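Local coordinates for protein 3'-5'-exonuclease (Saccharomyces cerevisiae, PDB 3E2V) that probably cuts double-stranded DNA as a magnesium-dependent nuclease of the TatD family, with endonuclease activity and 3'-to-5' exonuclease activity, at residues L250-L262 / V289-D303. Residues are numbered along the deposited sequence; the frame is centred on the assembly and turned at random.
Sequences LVVHSFTGSAIDL and VVKQIPTERLLLETD. With MG (magnesium ion), chain E.
His253 NE2 and Asp303 OD1 grip the same magnesium ion, each at 2.2 Å, and four waters complete its six ligands. The two residues follow the C-terminal ends of strands 250-252 and 298-300 in the TIM barrel of this TatD-type, metal-dependent hydrolase. The imidazole and the Asp303 carboxylate are turned 65° apart, and OD1, lying in the ring plane at its edge, also accepts from Asn20. Behind the metal, Glu301 serves as second shell: its OE2 accepts from His253 ND1 at 2.9 Å and from Ser254 N at 2.8 Å, the two donors arriving from opposite faces of the carboxylate. The ring and carboxylate planes are nearly parallel, 9° apart, but offset, with OE2 tilted from the ring plane. Held at ND1 by Glu301 and at NE2 by the metal, the imidazole has little freedom to turn. Asn277 donates to the other oxygen, OE1. Replacing Glu301 by an alanine is likely to leave His253 ND1 and Ser254 N without their shared acceptor and the imidazole held less firmly in its rotation. Ser254 CB lies over the centre of one imidazole face. Deeper in the barrel, Val251 CG1 meets Leu299 CD1 at 3.9 Å, the two side chains crossing at about a right angle.

Past the 253-258 loop, Val289 of helix 284-291 fits against the start of helix 259-268. With CG1 anti to the backbone N (chi1 176°), that methyl reaches the edge of the Phe255 ring at CE2, 3.6 Å away, while CG2 packs beside Ala259 N. Ser258 and Asp261 form the capping box that starts this helix. Leu262 CD2 rests against Val289 O and Ile293 CG1. At the solvent-exposed Gln292, one water donates to both Ala259 O and Gln292 OE1, the latter 3.5 Å from Ala259 CB.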
ATOM      1  N   LEU A 250      -1.572  10.040  -7.025  1.00 13.29           N
ATOM      2  CA  LEU A 250      -2.607   9.544  -6.139  1.00 13.06           C
ATOM      3  C   LEU A 250      -2.761   8.061  -6.448  1.00 13.07           C
ATOM      4  O   LEU A 250      -3.375   7.697  -7.438  1.00 12.96           O
ATOM      5  CB  LEU A 250      -3.921  10.286  -6.433  1.00 13.47           C
ATOM      6  CG  LEU A 250      -3.849  11.818  -6.333  1.00 14.85           C
ATOM      7  CD1 LEU A 250      -5.164  12.438  -6.775  1.00 16.20           C
ATOM      8  CD2 LEU A 250      -3.512  12.271  -4.917  1.00 16.44           C
ATOM      9  N   VAL A 251      -2.173   7.215  -5.607  1.00 12.24           N
ATOM     10  CA  VAL A 251      -2.101   5.786  -5.889  1.00 12.48           C
ATOM     11  C   VAL A 251      -3.159   5.055  -5.093  1.00 12.46           C
ATOM     12  O   VAL A 251      -3.149   5.091  -3.853  1.00 12.67           O
ATOM     13  CB  VAL A 251      -0.694   5.240  -5.553  1.00 12.26           C
ATOM     14  CG1 VAL A 251      -0.644   3.723  -5.732  1.00 13.23           C
ATOM     15  CG2 VAL A 251       0.378   5.942  -6.409  1.00 13.09           C
ATOM     16  N   VAL A 252      -4.094   4.423  -5.808  1.00 13.07           N
ATOM     17  CA  VAL A 252      -5.130   3.637  -5.162  1.00 13.99           C
ATOM     18  C   VAL A 252      -4.665   2.185  -5.069  1.00 14.63           C
ATOM     19  O   VAL A 252      -4.741   1.432  -6.049  1.00 15.47           O
ATOM     20  CB  VAL A 252      -6.494   3.766  -5.913  1.00 14.35           C
ATOM     21  CG1 VAL A 252      -7.605   2.996  -5.156  1.00 16.60           C
ATOM     22  CG2 VAL A 252      -6.883   5.238  -6.129  1.00 14.97           C
ATOM     23  N   HIS A 253      -4.201   1.809  -3.879  1.00 15.19           N
ATOM     24  CA  HIS A 253      -3.598   0.495  -3.572  1.00 15.57           C
ATOM     25  C   HIS A 253      -4.627  -0.628  -3.657  1.00 15.00           C
ATOM     26  O   HIS A 253      -5.810  -0.444  -3.338  1.00 15.69           O
ATOM     27  CB  HIS A 253      -2.935   0.588  -2.150  1.00 16.87           C
ATOM     28  CG  HIS A 253      -2.628  -0.715  -1.451  1.00 16.20           C
ATOM     29  ND1 HIS A 253      -1.833  -1.707  -1.995  1.00 19.11           N
ATOM     30  CD2 HIS A 253      -2.942  -1.135  -0.194  1.00 18.25           C
ATOM     31  CE1 HIS A 253      -1.708  -2.699  -1.125  1.00 21.45           C
ATOM     32  NE2 HIS A 253      -2.378  -2.382  -0.029  1.00 22.21           N
ATOM     33  N   SER A 254      -4.179  -1.797  -4.102  1.00 15.15           N
ATOM     34  CA  SER A 254      -4.957  -3.028  -3.923  1.00 15.60           C
ATOM     35  C   SER A 254      -6.404  -2.911  -4.421  1.00 16.12           C
ATOM     36  O   SER A 254      -7.355  -3.199  -3.691  1.00 16.95           O
ATOM     37  CB  SER A 254      -4.920  -3.453  -2.443  1.00 16.38           C
ATOM     38  OG  SER A 254      -5.388  -4.792  -2.312  1.00 18.26           O
ATOM     39  N   PHE A 255      -6.559  -2.463  -5.667  1.00 16.01           N
ATOM     40  CA  PHE A 255      -7.879  -2.225  -6.221  1.00 15.76           C
ATOM     41  C   PHE A 255      -8.635  -3.511  -6.549  1.00 17.53           C
ATOM     42  O   PHE A 255      -8.133  -4.362  -7.292  1.00 18.44           O
ATOM     43  CB  PHE A 255      -7.777  -1.382  -7.487  1.00 16.60           C
ATOM     44  CG  PHE A 255      -9.114  -1.097  -8.100  1.00 16.29           C
ATOM     45  CD1 PHE A 255      -9.966  -0.170  -7.501  1.00 17.87           C
ATOM     46  CD2 PHE A 255      -9.547  -1.778  -9.234  1.00 18.52           C
ATOM     47  CE1 PHE A 255     -11.221   0.107  -8.044  1.00 19.17           C
ATOM     48  CE2 PHE A 255     -10.824  -1.501  -9.779  1.00 19.62           C
ATOM     49  CZ  PHE A 255     -11.643  -0.563  -9.178  1.00 19.19           C
ATOM     50  N   THR A 256      -9.862  -3.627  -6.031  1.00 19.14           N
ATOM     51  CA  THR A 256     -10.695  -4.812  -6.302  1.00 20.12           C
ATOM     52  C   THR A 256     -12.141  -4.432  -6.642  1.00 20.62           C
ATOM     53  O   THR A 256     -13.048  -5.280  -6.575  1.00 22.80           O
ATOM     54  CB  THR A 256     -10.725  -5.777  -5.097  1.00 20.43           C
ATOM     55  OG1 THR A 256     -11.305  -5.100  -3.984  1.00 22.15           O
ATOM     56  CG2 THR A 256      -9.315  -6.267  -4.733  1.00 20.59           C
ATOM     57  N   GLY A 257     -12.352  -3.173  -7.015  1.00 19.92           N
ATOM     58  CA  GLY A 257     -13.691  -2.656  -7.284  1.00 19.45           C
ATOM     59  C   GLY A 257     -14.272  -2.994  -8.649  1.00 18.85           C
ATOM     60  O   GLY A 257     -13.701  -3.748  -9.446  1.00 18.54           O
ATOM     61  N   SER A 258     -15.446  -2.436  -8.901  1.00 18.28           N
ATOM     62  CA  SER A 258     -16.161  -2.695 -10.125  1.00 18.58           C
ATOM     63  C   SER A 258     -15.666  -1.832 -11.278  1.00 18.25           C
ATOM     64  O   SER A 258     -14.894  -0.892 -11.078  1.00 17.41           O
ATOM     65  CB  SER A 258     -17.641  -2.416  -9.885  1.00 18.88           C
ATOM     66  OG  SER A 258     -17.864  -1.020  -9.753  1.00 21.08           O
ATOM     67  N   ALA A 259     -16.119  -2.143 -12.489  1.00 17.58           N
ATOM     68  CA  ALA A 259     -15.819  -1.314 -13.666  1.00 17.90           C
ATOM     69  C   ALA A 259     -16.319   0.125 -13.484  1.00 17.68           C
ATOM     70  O   ALA A 259     -15.649   1.072 -13.882  1.00 17.48           O
ATOM     71  CB  ALA A 259     -16.419  -1.929 -14.929  1.00 18.74           C
ATOM     72  N   ILE A 260     -17.491   0.285 -12.869  1.00 18.22           N
ATOM     73  CA  ILE A 260     -18.038   1.617 -12.603  1.00 18.99           C
ATOM     74  C   ILE A 260     -17.145   2.373 -11.609  1.00 17.99           C
ATOM     75  O   ILE A 260     -16.838   3.550 -11.810  1.00 17.22           O
ATOM     76  CB  ILE A 260     -19.500   1.531 -12.077  1.00 19.23           C
ATOM     77  CG1 ILE A 260     -20.424   0.962 -13.169  1.00 20.80           C
ATOM     78  CG2 ILE A 260     -20.008   2.908 -11.646  1.00 21.09           C
ATOM     79  CD1 ILE A 260     -21.800   0.497 -12.662  1.00 21.97           C
ATOM     80  N   ASP A 261     -16.704   1.677 -10.566  1.00 17.01           N
ATOM     81  CA  ASP A 261     -15.797   2.290  -9.588  1.00 16.44           C
ATOM     82  C   ASP A 261     -14.503   2.722 -10.258  1.00 16.14           C
ATOM     83  O   ASP A 261     -13.993   3.825  -9.990  1.00 15.27           O
ATOM     84  CB  ASP A 261     -15.395   1.299  -8.491  1.00 17.04           C
ATOM     85  CG  ASP A 261     -16.535   0.872  -7.616  1.00 20.63           C
ATOM     86  OD1 ASP A 261     -17.530   1.627  -7.486  1.00 23.09           O
ATOM     87  OD2 ASP A 261     -16.398  -0.241  -7.036  1.00 23.50           O
ATOM     88  N   LEU A 262     -13.959   1.858 -11.117  1.00 15.10           N
ATOM     89  CA  LEU A 262     -12.711   2.187 -11.810  1.00 14.81           C
ATOM     90  C   LEU A 262     -12.848   3.481 -12.607  1.00 14.63           C
ATOM     91  O   LEU A 262     -11.973   4.330 -12.567  1.00 14.91           O
ATOM     92  CB  LEU A 262     -12.249   1.052 -12.726  1.00 14.43           C
ATOM     93  CG  LEU A 262     -11.032   1.392 -13.589  1.00 14.25           C
ATOM     94  CD1 LEU A 262      -9.787   1.652 -12.717  1.00 15.86           C
ATOM     95  CD2 LEU A 262     -10.758   0.298 -14.632  1.00 14.62           C
ATOM     96  N   VAL A 289     -12.079  -5.995 -15.335  1.00 18.10           N
ATOM     97  CA  VAL A 289     -11.873  -4.643 -14.831  1.00 18.36           C
ATOM     98  C   VAL A 289     -10.412  -4.251 -15.036  1.00 17.99           C
ATOM     99  O   VAL A 289     -10.131  -3.168 -15.548  1.00 18.06           O
ATOM    100  CB  VAL A 289     -12.289  -4.516 -13.348  1.00 18.29           C
ATOM    101  CG1 VAL A 289     -11.975  -3.119 -12.831  1.00 19.78           C
ATOM    102  CG2 VAL A 289     -13.780  -4.790 -13.176  1.00 19.63           C
ATOM    103  N   VAL A 290      -9.477  -5.127 -14.662  1.00 17.93           N
ATOM    104  CA  VAL A 290      -8.046  -4.861 -14.866  1.00 18.04           C
ATOM    105  C   VAL A 290      -7.710  -4.555 -16.333  1.00 18.54           C
ATOM    106  O   VAL A 290      -6.882  -3.676 -16.615  1.00 19.09           O
ATOM    107  CB  VAL A 290      -7.188  -6.015 -14.277  1.00 17.69           C
ATOM    108  CG1 VAL A 290      -5.756  -5.984 -14.775  1.00 17.95           C
ATOM    109  CG2 VAL A 290      -7.223  -5.927 -12.768  1.00 18.15           C
ATOM    110  N   LYS A 291      -8.379  -5.236 -17.264  1.00 19.19           N
ATOM    111  CA  LYS A 291      -8.123  -5.018 -18.692  1.00 20.47           C
ATOM    112  C   LYS A 291      -8.406  -3.565 -19.083  1.00 19.85           C
ATOM    113  O   LYS A 291      -7.783  -3.054 -20.015  1.00 20.56           O
ATOM    114  CB  LYS A 291      -8.949  -5.980 -19.552  1.00 21.36           C
ATOM    115  CG  LYS A 291      -8.512  -6.024 -21.010  1.00 24.57           C
ATOM    116  CD  LYS A 291      -9.182  -7.164 -21.755  1.00 28.19           C
ATOM    117  CE  LYS A 291      -8.782  -7.171 -23.216  1.00 31.59           C
ATOM    118  NZ  LYS A 291      -9.545  -8.207 -23.981  1.00 34.28           N
ATOM    119  N   GLN A 292      -9.318  -2.914 -18.352  1.00 19.20           N
ATOM    120  CA  GLN A 292      -9.722  -1.530 -18.639  1.00 19.24           C
ATOM    121  C   GLN A 292      -8.834  -0.463 -18.002  1.00 18.49           C
ATOM    122  O   GLN A 292      -8.989   0.729 -18.290  1.00 18.59           O
ATOM    123  CB  GLN A 292     -11.173  -1.289 -18.222  1.00 19.98           C
ATOM    124  CG  GLN A 292     -12.183  -2.166 -18.977  1.00 22.54           C
ATOM    125  CD  GLN A 292     -13.560  -2.134 -18.360  1.00 28.74           C
ATOM    126  OE1 GLN A 292     -13.708  -2.148 -17.137  1.00 30.62           O
ATOM    127  NE2 GLN A 292     -14.587  -2.116 -19.207  1.00 30.81           N
ATOM    128  N   ILE A 293      -7.915  -0.869 -17.131  1.00 17.14           N
ATOM    129  CA  ILE A 293      -6.985   0.105 -16.547  1.00 16.22           C
ATOM    130  C   ILE A 293      -5.956   0.536 -17.605  1.00 16.09           C
ATOM    131  O   ILE A 293      -5.251  -0.312 -18.155  1.00 16.31           O
ATOM    132  CB  ILE A 293      -6.207  -0.478 -15.349  1.00 15.82           C
ATOM    133  CG1 ILE A 293      -7.155  -1.008 -14.263  1.00 15.71           C
ATOM    134  CG2 ILE A 293      -5.278   0.603 -14.759  1.00 14.94           C
ATOM    135  CD1 ILE A 293      -6.464  -1.916 -13.225  1.00 15.99           C
ATOM    136  N   PRO A 294      -5.845   1.845 -17.892  1.00 15.78           N
ATOM    137  CA  PRO A 294      -4.801   2.246 -18.855  1.00 16.18           C
ATOM    138  C   PRO A 294      -3.434   1.736 -18.409  1.00 15.51           C
ATOM    139  O   PRO A 294      -3.054   1.888 -17.240  1.00 14.98           O
ATOM    140  CB  PRO A 294      -4.851   3.770 -18.808  1.00 16.15           C
ATOM    141  CG  PRO A 294      -6.314   4.070 -18.432  1.00 16.49           C
ATOM    142  CD  PRO A 294      -6.613   3.004 -17.394  1.00 15.86           C
ATOM    143  N   THR A 295      -2.704   1.111 -19.331  1.00 15.13           N
ATOM    144  CA  THR A 295      -1.495   0.382 -18.952  1.00 15.63           C
ATOM    145  C   THR A 295      -0.463   1.250 -18.221  1.00 15.78           C
ATOM    146  O   THR A 295       0.168   0.783 -17.267  1.00 16.21           O
ATOM    147  CB  THR A 295      -0.906  -0.335 -20.183  1.00 15.47           C
ATOM    148  OG1 THR A 295      -1.880  -1.274 -20.653  1.00 17.92           O
ATOM    149  CG2 THR A 295       0.399  -1.066 -19.836  1.00 16.79           C
ATOM    150  N   GLU A 296      -0.305   2.504 -18.637  1.00 15.09           N
ATOM    151  CA  GLU A 296       0.629   3.403 -17.961  1.00 15.30           C
ATOM    152  C   GLU A 296       0.123   3.948 -16.618  1.00 15.51           C
ATOM    153  O   GLU A 296       0.851   4.665 -15.920  1.00 17.34           O
ATOM    154  CB  GLU A 296       1.040   4.546 -18.900  1.00 15.37           C
ATOM    155  CG  GLU A 296       0.102   5.745 -18.914  1.00 16.06           C
ATOM    156  CD  GLU A 296      -1.162   5.574 -19.740  1.00 17.02           C
ATOM    157  OE1 GLU A 296      -1.470   4.457 -20.197  1.00 16.78           O
ATOM    158  OE2 GLU A 296      -1.855   6.603 -19.955  1.00 18.79           O
ATOM    159  N   ARG A 297      -1.110   3.595 -16.258  1.00 15.41           N
ATOM    160  CA  ARG A 297      -1.651   4.010 -14.968  1.00 15.22           C
ATOM    161  C   ARG A 297      -1.797   2.847 -13.997  1.00 15.35           C
ATOM    162  O   ARG A 297      -2.354   3.004 -12.910  1.00 15.70           O
ATOM    163  CB  ARG A 297      -2.962   4.759 -15.175  1.00 16.48           C
ATOM    164  CG  ARG A 297      -2.700   6.098 -15.918  1.00 18.94           C
ATOM    165  CD  ARG A 297      -3.949   6.811 -16.288  1.00 22.59           C
ATOM    166  NE  ARG A 297      -4.556   7.376 -15.094  1.00 21.29           N
ATOM    167  CZ  ARG A 297      -5.715   8.012 -15.068  1.00 21.57           C
ATOM    168  NH1 ARG A 297      -6.439   8.184 -16.184  1.00 21.74           N
ATOM    169  NH2 ARG A 297      -6.161   8.468 -13.916  1.00 17.54           N
ATOM    170  N   LEU A 298      -1.246   1.700 -14.384  1.00 14.24           N
ATOM    171  CA  LEU A 298      -1.336   0.459 -13.609  1.00 14.49           C
ATOM    172  C   LEU A 298      -0.015   0.250 -12.891  1.00 14.88           C
ATOM    173  O   LEU A 298       1.053   0.310 -13.510  1.00 15.77           O
ATOM    174  CB  LEU A 298      -1.597  -0.707 -14.582  1.00 15.21           C
ATOM    175  CG  LEU A 298      -1.942  -2.086 -14.003  1.00 16.12           C
ATOM    176  CD1 LEU A 298      -2.841  -2.781 -15.025  1.00 19.45           C
ATOM    177  CD2 LEU A 298      -0.703  -2.929 -13.690  1.00 18.01           C
ATOM    178  N   LEU A 299      -0.083  -0.005 -11.582  1.00 13.91           N
ATOM    179  CA  LEU A 299       1.110  -0.337 -10.803  1.00 13.20           C
ATOM    180  C   LEU A 299       0.968  -1.729 -10.226  1.00 13.10           C
ATOM    181  O   LEU A 299      -0.142  -2.170  -9.941  1.00 14.17           O
ATOM    182  CB  LEU A 299       1.316   0.669  -9.665  1.00 12.69           C
ATOM    183  CG  LEU A 299       1.315   2.133 -10.113  1.00 14.11           C
ATOM    184  CD1 LEU A 299       1.471   3.017  -8.893  1.00 16.92           C
ATOM    185  CD2 LEU A 299       2.416   2.434 -11.150  1.00 15.31           C
ATOM    186  N   LEU A 300       2.090  -2.436 -10.089  1.00 12.36           N
ATOM    187  CA  LEU A 300       2.058  -3.824  -9.621  1.00 12.59           C
ATOM    188  C   LEU A 300       2.470  -3.906  -8.158  1.00 12.52           C
ATOM    189  O   LEU A 300       3.321  -3.139  -7.681  1.00 12.76           O
ATOM    190  CB  LEU A 300       3.023  -4.670 -10.459  1.00 12.71           C
ATOM    191  CG  LEU A 300       2.719  -4.770 -11.950  1.00 13.25           C
ATOM    192  CD1 LEU A 300       3.865  -5.482 -12.691  1.00 13.78           C
ATOM    193  CD2 LEU A 300       1.427  -5.541 -12.103  1.00 16.14           C
ATOM    194  N   GLU A 301       1.885  -4.874  -7.454  1.00 12.64           N
ATOM    195  CA  GLU A 301       2.155  -5.084  -6.033  1.00 12.57           C
ATOM    196  C   GLU A 301       1.776  -6.492  -5.684  1.00 12.63           C
ATOM    197  O   GLU A 301       0.994  -7.131  -6.409  1.00 12.38           O
ATOM    198  CB  GLU A 301       1.358  -4.120  -5.141  1.00 13.91           C
ATOM    199  CG  GLU A 301       0.029  -3.684  -5.740  1.00 13.27           C
ATOM    200  CD  GLU A 301      -0.954  -3.180  -4.687  1.00 15.04           C
ATOM    201  OE1 GLU A 301      -1.213  -3.918  -3.717  1.00 15.74           O
ATOM    202  OE2 GLU A 301      -1.473  -2.066  -4.851  1.00 15.31           O
ATOM    203  N   THR A 302       2.340  -6.989  -4.583  1.00 12.55           N
ATOM    204  CA  THR A 302       1.946  -8.316  -4.091  1.00 13.04           C
ATOM    205  C   THR A 302       0.956  -8.259  -2.932  1.00 13.30           C
ATOM    206  O   THR A 302       0.134  -9.170  -2.757  1.00 12.82           O
ATOM    207  CB  THR A 302       3.143  -9.182  -3.609  1.00 13.05           C
ATOM    208  OG1 THR A 302       3.839  -8.516  -2.539  1.00 13.78           O
ATOM    209  CG2 THR A 302       4.080  -9.542  -4.757  1.00 13.06           C
ATOM    210  N   ASP A 303       1.023  -7.199  -2.120  1.00 12.45           N
ATOM    211  CA  ASP A 303       0.315  -7.162  -0.820  1.00 12.66           C
ATOM    212  C   ASP A 303       0.800  -8.271   0.112  1.00 12.72           C
ATOM    213  O   ASP A 303       0.103  -8.617   1.081  1.00 12.93           O
ATOM    214  CB  ASP A 303      -1.218  -7.189  -0.984  1.00 12.68           C
ATOM    215  CG  ASP A 303      -1.927  -6.503   0.160  1.00 16.10           C
ATOM    216  OD1 ASP A 303      -1.413  -5.460   0.640  1.00 14.79           O
ATOM    217  OD2 ASP A 303      -3.001  -6.998   0.579  1.00 20.41           O
TER
HETATM  218 MG    MG E 427      -2.724  -3.880   1.560  1.00 26.21          MG
HETATM  219  O   HOH W   1      -4.481  -4.655   0.963  1.00 37.34           O
HETATM  220  O   HOH W   2     -14.072   0.502 -16.134  1.00 27.33           O
HETATM  221  O   HOH W   3      -2.853  -5.109   3.210  1.00 32.00           O
HETATM  222  O   HOH W   4      -1.112  -3.027   2.513  1.00 36.38           O
HETATM  223  O   HOH W   5      -4.405  -2.253   2.640  1.00 26.60           O